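Local coordinates for protein similar to hydroxylamine oxidoreductase (Kuenenia stuttgartiensis, PDB 6H5L) that carries c-type haems and probably acts as an oxidoreductase, forming a reductase complex of an anammox bacterium with a partner protein, at residues I388-L393 against R504-A509; W466-G471 against A489-E494. All blocks are in the same frame, centred on the assembly; numbering follows the deposited sequence.

Contact 1 of 2, residues I388-L393 against R504-A509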
loop_
_atom_site.group_PDB
_atom_site.type_symbol
_atom_site.label_atom_id
_atom_site.label_comp_id
_atom_site.label_asym_id
_atom_site.label_seq_id
_atom_site.Cartn_x
_atom_site.Cartn_y
_atom_site.Cartn_z
ATOM N N ILE A 388 -41.816 -60.282 27.549
ATOM C CA ILE A 388 -43.197 -60.051 27.137
ATOM C C ILE A 388 -43.900 -61.378 26.883
ATOM O O ILE A 388 -45.018 -61.613 27.359
ATOM C CB ILE A 388 -43.236 -59.138 25.899
ATOM C CG1 ILE A 388 -42.734 -57.734 26.252
ATOM C CG2 ILE A 388 -44.639 -59.080 25.316
ATOM C CD1 ILE A 388 -42.559 -56.820 25.054
ATOM N N ALA A 389 -43.248 -62.271 26.132
ATOM C CA ALA A 389 -43.840 -63.571 25.833
ATOM C C ALA A 389 -44.078 -64.379 27.104
ATOM O O ALA A 389 -45.099 -65.067 27.230
ATOM C CB ALA A 389 -42.946 -64.343 24.863
ATOM N N ASP A 390 -43.148 -64.305 28.057
ATOM C CA ASP A 390 -43.298 -64.957 29.353
ATOM C C ASP A 390 -44.231 -64.201 30.294
ATOM O O ASP A 390 -44.400 -64.625 31.442
ATOM C CB ASP A 390 -41.925 -65.136 30.015
ATOM C CG ASP A 390 -40.992 -66.022 29.205
ATOM O OD1 ASP A 390 -41.490 -66.812 28.376
ATOM O OD2 ASP A 390 -39.760 -65.924 29.396
ATOM N N GLY A 391 -44.855 -63.120 29.832
ATOM C CA GLY A 391 -45.805 -62.387 30.661
ATOM C C GLY A 391 -45.195 -61.816 31.920
ATOM O O GLY A 391 -45.859 -61.753 32.962
ATOM N N LEU A 392 -43.943 -61.388 31.844
ATOM C CA LEU A 392 -43.245 -60.815 32.982
ATOM C C LEU A 392 -43.206 -59.293 32.945
ATOM O O LEU A 392 -42.724 -58.676 33.900
ATOM C CB LEU A 392 -41.827 -61.381 33.063
ATOM C CG LEU A 392 -41.779 -62.911 33.141
ATOM C CD1 LEU A 392 -40.347 -63.398 33.158
ATOM C CD2 LEU A 392 -42.534 -63.426 34.358
ATOM N N LEU A 393 -43.689 -58.678 31.869
ATOM C CA LEU A 393 -43.782 -57.226 31.815
ATOM C C LEU A 393 -44.762 -56.727 32.872
ATOM O O LEU A 393 -45.908 -57.182 32.934
ATOM C CB LEU A 393 -44.226 -56.784 30.423
ATOM C CG LEU A 393 -43.995 -55.331 30.014
ATOM C CD1 LEU A 393 -42.518 -55.068 29.770
ATOM C CD2 LEU A 393 -44.812 -55.022 28.775
ATOM N N ARG A 504 -34.269 -59.227 37.216
ATOM C CA ARG A 504 -35.050 -58.707 38.334
ATOM C C ARG A 504 -36.522 -59.074 38.195
ATOM O O ARG A 504 -37.177 -59.428 39.182
ATOM C CB ARG A 504 -34.879 -57.193 38.422
ATOM C CG ARG A 504 -35.041 -56.608 39.810
ATOM C CD ARG A 504 -33.976 -55.554 40.042
ATOM N NE ARG A 504 -33.848 -54.662 38.893
ATOM C CZ ARG A 504 -32.716 -54.065 38.532
ATOM N NH1 ARG A 504 -31.605 -54.273 39.226
ATOM N NH2 ARG A 504 -32.692 -53.270 37.471
ATOM N N LEU A 505 -37.059 -58.994 36.975
ATOM C CA LEU A 505 -38.464 -59.328 36.763
ATOM C C LEU A 505 -38.713 -60.826 36.875
ATOM O O LEU A 505 -39.787 -61.241 37.323
ATOM C CB LEU A 505 -38.924 -58.811 35.400
ATOM C CG LEU A 505 -39.029 -57.290 35.274
ATOM C CD1 LEU A 505 -39.244 -56.883 33.826
ATOM C CD2 LEU A 505 -40.150 -56.759 36.154
ATOM N N ARG A 506 -37.743 -61.652 36.472
ATOM C CA ARG A 506 -37.890 -63.093 36.649
ATOM C C ARG A 506 -37.739 -63.481 38.115
ATOM O O ARG A 506 -38.398 -64.415 38.587
ATOM C CB ARG A 506 -36.873 -63.836 35.784
ATOM C CG ARG A 506 -37.000 -63.535 34.305
ATOM C CD ARG A 506 -36.029 -64.346 33.466
ATOM N NE ARG A 506 -36.170 -64.032 32.046
ATOM C CZ ARG A 506 -37.085 -64.574 31.249
ATOM N NH1 ARG A 506 -37.942 -65.464 31.731
ATOM N NH2 ARG A 506 -37.146 -64.226 29.971
ATOM N N ARG A 507 -36.875 -62.774 38.847
ATOM C CA ARG A 507 -36.698 -63.046 40.269
ATOM C C ARG A 507 -37.960 -62.709 41.054
ATOM O O ARG A 507 -38.382 -63.478 41.926
ATOM C CB ARG A 507 -35.505 -62.253 40.801
ATOM C CG ARG A 507 -35.150 -62.540 42.247
ATOM C CD ARG A 507 -33.973 -61.686 42.684
ATOM N NE ARG A 507 -33.462 -62.061 43.999
ATOM C CZ ARG A 507 -32.440 -61.458 44.597
ATOM N NH1 ARG A 507 -31.820 -60.451 43.998
ATOM N NH2 ARG A 507 -32.037 -61.862 45.793
ATOM N N LEU A 508 -38.574 -61.561 40.758
ATOM C CA LEU A 508 -39.808 -61.182 41.439
ATOM C C LEU A 508 -40.931 -62.162 41.135
ATOM O O LEU A 508 -41.710 -62.520 42.027
ATOM C CB LEU A 508 -40.214 -59.762 41.037
ATOM C CG LEU A 508 -40.017 -58.665 42.085
ATOM C CD1 LEU A 508 -38.577 -58.623 42.579
ATOM C CD2 LEU A 508 -40.430 -57.313 41.526
ATOM N N ALA A 509 -41.035 -62.606 39.880
ATOM C CA ALA A 509 -42.082 -63.556 39.521
ATOM C C ALA A 509 -41.851 -64.913 40.176
ATOM O O ALA A 509 -42.806 -65.577 40.591
ATOM C CB ALA A 509 -42.162 -63.701 38.003
#
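Leu392 lies between Arg506 and Ala509 on the flank of helix 480-513, and the 102 Å² it buries there marks the packed part of the contact. Its CD2 rests 3.7 Å from Ala509 CB. The other branch, CD1, is 3.5 Å from Arg506 CG and over one face of the guanidinium, the two side chains crossing at about a right angle. Leu505 sets both methyl groups near the Leu392 carbonyl oxygen, CD1 at 3.9 Å. The solvent side is polar: exposed Asp390 and Arg506 form a salt bridge through one carboxylate oxygen. Arg506 NH1 meets Asp390 OD2 at 3.0 Å from its anti side, 24° out of the carboxylate plane, with an N-H...O angle of 153°; Arg506 NH2, at 3.2 Å, meets it nearly along the C-O bond. OD2 lies in the guanidinium plane, yet the two planes stand 71° apart. The arginine chain, extended from CG to NE, carries the guanidinium there. Just past helix 356-389, Gly391 takes positive phi and closes the last turn in a Schellman motif. The contact ties this helix end to helix 480-513, while Leu505 also packs on Arg507 of a third subunit, another copy of this protein.

Contact 2 of 2, residues W466-G471 against A489-E494; sequences WYKLQG and APMMME
Pro490 packs on the ring of Tyr467, where helix 480-513 runs back along helix 455-476. These consecutive helices form an antiparallel helical hairpin, the short segments meeting at 163° with axes 8.6 Å apart. Pro490 CB sits 3.6 Å from the centroid of the Tyr467 ring and 17° off its normal, the geometry of a CH-pi contact over the face; Trp466 CB lies above the opposite face. The helix is kinked at Pro490, whose N makes no bond to the preceding turn. Next, Met491 runs beside the backbone of the partner helix: its CG is 3.7 Å from Tyr467 CB, and its SD is 3.6 Å from Lys468 CB. A bend at chi3 (-64°) places CE near Lys468 CA. Lys468 leads its amino group away, to the carbonyl oxygens of Gly305 and Trp464. One turn beyond Pro490, Glu494 crosses the tyrosine at about a right angle. Its CG is 3.6 Å from Tyr467 CE2, and its OE1 lies in the ring plane at the edge, 3.5 Å from the same Tyr467 CE2. That oxygen is also held by a salt bridge to Arg462. An alanine in place of Tyr467 would probably leave Pro490 CB without its ring face and open a gap beside Glu494. With no hydrogen bond between the segments, cohesion here rests on apolar and CH-pi packing, and the buried carboxylate oxygen at the ring edge has its charge partner in Arg462, on the tyrosine's own helix.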
loop_
_atom_site.group_PDB
_atom_site.type_symbol
_atom_site.label_atom_id
_atom_site.label_comp_id
_atom_site.label_asym_id
_atom_site.label_seq_id
_atom_site.Cartn_x
_atom_site.Cartn_y
_atom_site.Cartn_z
ATOM N N TRP A 466 -30.347 -44.013 20.402
ATOM C CA TRP A 466 -29.379 -43.019 20.848
ATOM C C TRP A 466 -27.944 -43.492 20.659
ATOM O O TRP A 466 -27.171 -42.867 19.931
ATOM C CB TRP A 466 -29.612 -42.667 22.324
ATOM C CG TRP A 466 -30.470 -41.474 22.558
ATOM C CD1 TRP A 466 -31.225 -40.809 21.638
ATOM C CD2 TRP A 466 -30.660 -40.795 23.803
ATOM N NE1 TRP A 466 -31.881 -39.759 22.236
ATOM C CE2 TRP A 466 -31.551 -39.730 23.566
ATOM C CE3 TRP A 466 -30.166 -40.985 25.099
ATOM C CZ2 TRP A 466 -31.954 -38.855 24.574
ATOM C CZ3 TRP A 466 -30.570 -40.117 26.098
ATOM C CH2 TRP A 466 -31.455 -39.066 25.831
ATOM N N TYR A 467 -27.579 -44.615 21.274
ATOM C CA TYR A 467 -26.172 -44.975 21.360
ATOM C C TYR A 467 -25.695 -45.708 20.114
ATOM O O TYR A 467 -24.542 -45.537 19.704
ATOM C CB TYR A 467 -25.935 -45.798 22.622
ATOM C CG TYR A 467 -26.364 -45.059 23.873
ATOM C CD1 TYR A 467 -25.995 -43.734 24.079
ATOM C CD2 TYR A 467 -27.159 -45.674 24.830
ATOM C CE1 TYR A 467 -26.388 -43.048 25.213
ATOM C CE2 TYR A 467 -27.560 -44.994 25.968
ATOM C CZ TYR A 467 -27.171 -43.682 26.154
ATOM O OH TYR A 467 -27.567 -43.002 27.282
ATOM N N LYS A 468 -26.558 -46.517 19.497
ATOM C CA LYS A 468 -26.218 -47.076 18.194
ATOM C C LYS A 468 -26.044 -45.974 17.159
ATOM O O LYS A 468 -25.128 -46.030 16.331
ATOM C CB LYS A 468 -27.287 -48.074 17.745
ATOM C CG LYS A 468 -27.162 -48.482 16.281
ATOM C CD LYS A 468 -27.799 -49.836 16.005
ATOM C CE LYS A 468 -29.299 -49.821 16.248
ATOM N NZ LYS A 468 -30.021 -48.927 15.302
ATOM N N LEU A 469 -26.903 -44.952 17.204
ATOM C CA LEU A 469 -26.838 -43.885 16.210
ATOM C C LEU A 469 -25.637 -42.972 16.432
ATOM O O LEU A 469 -25.058 -42.470 15.463
ATOM C CB LEU A 469 -28.136 -43.074 16.222
ATOM C CG LEU A 469 -29.434 -43.862 16.022
ATOM C CD1 LEU A 469 -30.580 -42.929 15.668
ATOM C CD2 LEU A 469 -29.267 -44.929 14.956
ATOM N N GLN A 470 -25.252 -42.742 17.691
ATOM C CA GLN A 470 -24.092 -41.896 17.958
ATOM C C GLN A 470 -22.799 -42.586 17.545
ATOM O O GLN A 470 -21.931 -41.966 16.920
ATOM C CB GLN A 470 -24.055 -41.502 19.434
ATOM C CG GLN A 470 -25.133 -40.504 19.818
ATOM C CD GLN A 470 -25.169 -40.206 21.303
ATOM O OE1 GLN A 470 -24.213 -39.674 21.866
ATOM N NE2 GLN A 470 -26.279 -40.547 21.946
ATOM N N GLY A 471 -22.649 -43.867 17.885
ATOM C CA GLY A 471 -21.510 -44.619 17.389
ATOM C C GLY A 471 -21.509 -44.746 15.880
ATOM O O GLY A 471 -20.447 -44.775 15.254
ATOM N N ALA A 489 -19.708 -48.263 23.798
ATOM C CA ALA A 489 -19.639 -48.428 25.251
ATOM C C ALA A 489 -20.969 -48.141 25.942
ATOM O O ALA A 489 -21.365 -48.935 26.813
ATOM C CB ALA A 489 -18.501 -47.570 25.819
ATOM N N PRO A 490 -21.697 -47.062 25.629
ATOM C CA PRO A 490 -23.043 -46.917 26.213
ATOM C C PRO A 490 -24.011 -47.996 25.766
ATOM O O PRO A 490 -24.892 -48.381 26.546
ATOM C CB PRO A 490 -23.485 -45.529 25.732
ATOM C CG PRO A 490 -22.224 -44.804 25.466
ATOM C CD PRO A 490 -21.284 -45.833 24.925
ATOM N N MET A 491 -23.884 -48.488 24.530
ATOM C CA MET A 491 -24.721 -49.600 24.087
ATOM C C MET A 491 -24.516 -50.824 24.967
ATOM O O MET A 491 -25.482 -51.500 25.337
ATOM C CB MET A 491 -24.428 -49.941 22.627
ATOM C CG MET A 491 -25.353 -49.269 21.632
ATOM S SD MET A 491 -25.265 -50.023 19.998
ATOM C CE MET A 491 -23.568 -49.673 19.550
ATOM N N MET A 492 -23.261 -51.127 25.307
ATOM C CA MET A 492 -22.989 -52.228 26.223
ATOM C C MET A 492 -23.563 -51.954 27.605
ATOM O O MET A 492 -23.956 -52.890 28.309
ATOM C CB MET A 492 -21.484 -52.474 26.313
ATOM C CG MET A 492 -20.871 -53.042 25.047
ATOM S SD MET A 492 -21.539 -54.661 24.620
ATOM C CE MET A 492 -20.496 -55.107 23.235
ATOM N N MET A 493 -23.618 -50.682 28.009
ATOM C CA MET A 493 -24.100 -50.354 29.347
ATOM C C MET A 493 -25.608 -50.520 29.458
ATOM O O MET A 493 -26.115 -50.918 30.512
ATOM C CB MET A 493 -23.686 -48.935 29.729
ATOM C CG MET A 493 -22.332 -48.879 30.380
ATOM S SD MET A 493 -21.618 -47.237 30.351
ATOM C CE MET A 493 -20.104 -47.568 31.223
ATOM N N GLU A 494 -26.345 -50.188 28.397
ATOM C CA GLU A 494 -27.777 -50.458 28.409
ATOM C C GLU A 494 -28.052 -51.957 28.406
ATOM O O GLU A 494 -29.010 -52.417 29.039
ATOM C CB GLU A 494 -28.459 -49.771 27.225
ATOM C CG GLU A 494 -28.440 -48.246 27.299
ATOM C CD GLU A 494 -29.467 -47.676 28.269
ATOM O OE1 GLU A 494 -29.816 -46.485 28.127
ATOM O OE2 GLU A 494 -29.933 -48.406 29.169
#

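In the fold
Helix 480-513 serves both contacts: contact 2 uses its earlier part, residues 489-494, and contact 1 a later one, 504-509. Their centres are 25 Å apart, and their nearest atoms about 9 Å, so they do not touch. In chain order come 388-393, 466-471, 489-494 and 504-509, so the antiparallel pair of contact 2 falls between the two halves of contact 1. Contact 2 is buried, its centre about 21 Å from that of the chain, with the Pro490 side chain about 10 Å from a haem c; contact 1 is at the surface, its centre about 37 Å from that of the chain. Residues of both reach the second subunit, consistent with helix 480-513 lying along the assembly interface.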